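PDB 1DYP: kappa-carrageenase from Pseudoalteromonas carrageenovora, which cleaves the beta-1,4 linkages between D-galactose 4-sulfate and 3,6-anhydro-D-galactose inside kappa-carrageenan chains, through the family 16 glycoside hydrolase domain in this structure. Local coordinates for residues S20-V25 with V262-T267. The protein carries 1 engineered substitution. Residues are numbered along the deposited sequence; the frame is centred on the assembly and turned at random.
Sequences SDEFNV and VDYVRT. With CD (cadmium ion), chain C.
The Arg266 guanidinium has the Glu22 carboxylate at its edge, in plane, and the Tyr264 ring on one face, with CZ 3.4 Å above the ring plane, over its centre. Carboxylate and guanidinium are nearly coplanar, 25° apart, and pair side-on: Arg266 NE reaches the syn lone pair of Glu22 OE2 at 2.8 Å, and NH2 reaches OE1, also on its syn side, at 2.9 Å. Glu22 CB points away from 262-267, but a bend at chi2 (-64°) turns CD, and with it the carboxylate, back toward Arg266. The Phe23 ring takes Asp21 CB on one face and has Asp263 O at its edge; its CE2 packs at 3.7 Å against Val262 CG1 and just as near Val265 CG1, while Leu229 of strand 225-233 also touches the ring. Asp21 and Val265 form a single antiparallel hydrogen-bonded bridge, and Thr267 N donates to Ser20 OG, which is also bonded to Gln16 O. The contact thus ties the loop between strands 13-15 and 31-32 to strand 258-270 of the family 16 beta-sandwich, away from the catalytic residues. Beyond the bridge, an Asx turn from Asp21 OD1 to Phe23 N goes with a bend that presents Glu22 O to a cadmium ion at 2.4 Å. Asp263, where strand 258-270 turns a corner, supplies O and OD1 to the same ion, while its OD2 binds a second cadmium ion; Gly53 O and three waters complete the first ion's shell. Water 2, one of the ligands, donates to Glu22 OE1, and water 1 links OE2 to Val265 O. The Glu22 carboxylate thus belongs to the second shell of the cadmium: Arg266 would be expected to keep it ionised, and the carboxylate in turn to polarise the metal-bound water.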
ATOM      1  N   SER A  20     -12.275  -0.436  -8.907  1.00  8.16           N
ATOM      2  CA  SER A  20     -11.909  -1.541  -9.781  1.00  7.96           C
ATOM      3  C   SER A  20     -11.458  -0.976 -11.120  1.00  7.90           C
ATOM      4  O   SER A  20     -12.040  -0.012 -11.621  1.00  8.20           O
ATOM      5  CB  SER A  20     -13.107  -2.473  -9.990  1.00  7.89           C
ATOM      6  OG  SER A  20     -13.559  -3.006  -8.754  1.00  7.49           O
ATOM      7  N   ASP A  21     -10.420  -1.568 -11.697  1.00  7.51           N
ATOM      8  CA  ASP A  21      -9.915  -1.101 -12.980  1.00  7.48           C
ATOM      9  C   ASP A  21      -9.110  -2.216 -13.639  1.00  7.57           C
ATOM     10  O   ASP A  21      -8.306  -2.870 -12.983  1.00  7.41           O
ATOM     11  CB  ASP A  21      -9.019   0.127 -12.775  1.00  7.53           C
ATOM     12  CG  ASP A  21      -8.956   1.028 -14.002  1.00  7.38           C
ATOM     13  OD1 ASP A  21      -8.887   0.510 -15.137  1.00  7.97           O
ATOM     14  OD2 ASP A  21      -8.966   2.262 -13.828  1.00  7.87           O
ATOM     15  N   GLU A  22      -9.343  -2.439 -14.929  1.00  7.56           N
ATOM     16  CA  GLU A  22      -8.610  -3.468 -15.666  1.00  7.78           C
ATOM     17  C   GLU A  22      -7.403  -2.815 -16.340  1.00  7.80           C
ATOM     18  O   GLU A  22      -6.610  -3.473 -17.009  1.00  7.66           O
ATOM     19  CB  GLU A  22      -9.515  -4.133 -16.709  1.00  8.25           C
ATOM     20  CG  GLU A  22     -10.678  -4.911 -16.110  1.00  8.50           C
ATOM     21  CD  GLU A  22     -10.224  -6.088 -15.271  1.00  8.82           C
ATOM     22  OE1 GLU A  22      -9.465  -6.935 -15.791  1.00  9.09           O
ATOM     23  OE2 GLU A  22     -10.626  -6.171 -14.092  1.00  9.13           O
ATOM     24  N   PHE A  23      -7.288  -1.505 -16.146  1.00  7.78           N
ATOM     25  CA  PHE A  23      -6.189  -0.702 -16.672  1.00  7.91           C
ATOM     26  C   PHE A  23      -5.937  -0.733 -18.175  1.00  8.21           C
ATOM     27  O   PHE A  23      -4.823  -0.992 -18.646  1.00  7.93           O
ATOM     28  CB  PHE A  23      -4.907  -1.022 -15.894  1.00  7.90           C
ATOM     29  CG  PHE A  23      -4.984  -0.614 -14.451  1.00  7.74           C
ATOM     30  CD1 PHE A  23      -5.267   0.706 -14.115  1.00  7.80           C
ATOM     31  CD2 PHE A  23      -4.842  -1.550 -13.431  1.00  7.60           C
ATOM     32  CE1 PHE A  23      -5.414   1.091 -12.784  1.00  7.66           C
ATOM     33  CE2 PHE A  23      -4.987  -1.173 -12.092  1.00  7.45           C
ATOM     34  CZ  PHE A  23      -5.274   0.143 -11.770  1.00  7.52           C
ATOM     35  N   ASN A  24      -6.994  -0.447 -18.923  1.00  8.39           N
ATOM     36  CA  ASN A  24      -6.909  -0.370 -20.367  1.00  8.77           C
ATOM     37  C   ASN A  24      -6.582   1.087 -20.679  1.00  8.93           C
ATOM     38  O   ASN A  24      -5.992   1.398 -21.712  1.00  9.36           O
ATOM     39  CB  ASN A  24      -8.241  -0.770 -21.001  1.00  8.79           C
ATOM     40  CG  ASN A  24      -8.554  -2.236 -20.803  1.00  8.83           C
ATOM     41  OD1 ASN A  24      -7.718  -3.094 -21.072  1.00  9.05           O
ATOM     42  ND2 ASN A  24      -9.761  -2.532 -20.335  1.00  9.02           N
ATOM     43  N   VAL A  25      -6.972   1.971 -19.765  1.00  9.14           N
ATOM     44  CA  VAL A  25      -6.711   3.398 -19.903  1.00  9.50           C
ATOM     45  C   VAL A  25      -6.340   3.974 -18.546  1.00  9.59           C
ATOM     46  O   VAL A  25      -6.598   3.358 -17.511  1.00  9.74           O
ATOM     47  CB  VAL A  25      -7.949   4.169 -20.419  1.00  9.52           C
ATOM     48  CG1 VAL A  25      -8.353   3.651 -21.795  1.00  9.90           C
ATOM     49  CG2 VAL A  25      -9.093   4.041 -19.424  1.00  9.96           C
ATOM     50  N   VAL A 262       0.554  -3.481 -12.683  1.00  8.48           N
ATOM     51  CA  VAL A 262      -0.712  -3.977 -12.176  1.00  8.18           C
ATOM     52  C   VAL A 262      -1.617  -4.272 -13.364  1.00  8.22           C
ATOM     53  O   VAL A 262      -2.009  -3.368 -14.103  1.00  8.05           O
ATOM     54  CB  VAL A 262      -1.400  -2.936 -11.270  1.00  8.22           C
ATOM     55  CG1 VAL A 262      -2.616  -3.552 -10.600  1.00  8.09           C
ATOM     56  CG2 VAL A 262      -0.415  -2.425 -10.230  1.00  8.20           C
ATOM     57  N   ASP A 263      -1.930  -5.547 -13.551  1.00  8.08           N
ATOM     58  CA  ASP A 263      -2.781  -5.965 -14.653  1.00  7.97           C
ATOM     59  C   ASP A 263      -4.210  -5.505 -14.382  1.00  7.85           C
ATOM     60  O   ASP A 263      -4.925  -5.081 -15.290  1.00  7.13           O
ATOM     61  CB  ASP A 263      -2.709  -7.490 -14.788  1.00  8.46           C
ATOM     62  CG  ASP A 263      -3.464  -8.016 -15.996  1.00  9.21           C
ATOM     63  OD1 ASP A 263      -3.868  -7.212 -16.858  1.00  9.22           O
ATOM     64  OD2 ASP A 263      -3.638  -9.250 -16.084  1.00 10.02           O
ATOM     65  N   TYR A 264      -4.619  -5.574 -13.120  1.00  7.77           N
ATOM     66  CA  TYR A 264      -5.961  -5.155 -12.747  1.00  7.86           C
ATOM     67  C   TYR A 264      -6.114  -5.095 -11.241  1.00  7.67           C
ATOM     68  O   TYR A 264      -5.301  -5.643 -10.494  1.00  7.43           O
ATOM     69  CB  TYR A 264      -7.005  -6.133 -13.318  1.00  8.47           C
ATOM     70  CG  TYR A 264      -6.976  -7.530 -12.716  1.00  8.76           C
ATOM     71  CD1 TYR A 264      -7.343  -7.750 -11.385  1.00  9.23           C
ATOM     72  CD2 TYR A 264      -6.585  -8.633 -13.477  1.00  9.34           C
ATOM     73  CE1 TYR A 264      -7.321  -9.026 -10.827  1.00  9.65           C
ATOM     74  CE2 TYR A 264      -6.560  -9.920 -12.926  1.00  9.73           C
ATOM     75  CZ  TYR A 264      -6.928 -10.104 -11.604  1.00  9.84           C
ATOM     76  OH  TYR A 264      -6.902 -11.364 -11.051  1.00 10.89           O
ATOM     77  N   VAL A 265      -7.156  -4.396 -10.809  1.00  7.42           N
ATOM     78  CA  VAL A 265      -7.505  -4.297  -9.401  1.00  7.44           C
ATOM     79  C   VAL A 265      -9.022  -4.467  -9.406  1.00  7.54           C
ATOM     80  O   VAL A 265      -9.725  -3.839 -10.198  1.00  7.46           O
ATOM     81  CB  VAL A 265      -7.094  -2.936  -8.772  1.00  7.24           C
ATOM     82  CG1 VAL A 265      -7.677  -1.775  -9.565  1.00  7.47           C
ATOM     83  CG2 VAL A 265      -7.556  -2.883  -7.318  1.00  7.56           C
ATOM     84  N   ARG A 266      -9.515  -5.360  -8.557  1.00  7.62           N
ATOM     85  CA  ARG A 266     -10.944  -5.628  -8.486  1.00  7.78           C
ATOM     86  C   ARG A 266     -11.412  -5.596  -7.046  1.00  7.92           C
ATOM     87  O   ARG A 266     -10.783  -6.183  -6.170  1.00  7.69           O
ATOM     88  CB  ARG A 266     -11.243  -6.997  -9.102  1.00  7.81           C
ATOM     89  CG  ARG A 266     -10.928  -7.057 -10.586  1.00  7.61           C
ATOM     90  CD  ARG A 266     -10.850  -8.478 -11.104  1.00  7.75           C
ATOM     91  NE  ARG A 266     -10.469  -8.493 -12.512  1.00  7.68           N
ATOM     92  CZ  ARG A 266     -10.138  -9.587 -13.192  1.00  7.88           C
ATOM     93  NH1 ARG A 266     -10.136 -10.772 -12.595  1.00  8.04           N
ATOM     94  NH2 ARG A 266      -9.810  -9.491 -14.475  1.00  8.24           N
ATOM     95  N   THR A 267     -12.518  -4.898  -6.807  1.00  8.08           N
ATOM     96  CA  THR A 267     -13.082  -4.791  -5.469  1.00  8.70           C
ATOM     97  C   THR A 267     -14.548  -5.193  -5.516  1.00  9.23           C
ATOM     98  O   THR A 267     -15.295  -4.732  -6.377  1.00  9.10           O
ATOM     99  CB  THR A 267     -12.970  -3.356  -4.938  1.00  8.63           C
ATOM    100  OG1 THR A 267     -11.590  -2.973  -4.899  1.00  8.31           O
ATOM    101  CG2 THR A 267     -13.558  -3.255  -3.539  1.00  8.94           C
TER
HETATM  102 CD    CD C1299      -5.381  -5.398 -17.565  0.50 13.68          CD
HETATM  103  O   HOH W   1     -11.603  -4.321 -12.538  1.00  9.16           O
HETATM  104  O   HOH W   2      -7.044  -6.977 -16.961  1.00  8.82           O
HETATM  105  O   HOH W   3      -6.669  -5.159 -19.482  1.00  8.08           O
HETATM  106  O   HOH W   4      -4.557  -7.031 -19.378  1.00 15.66           O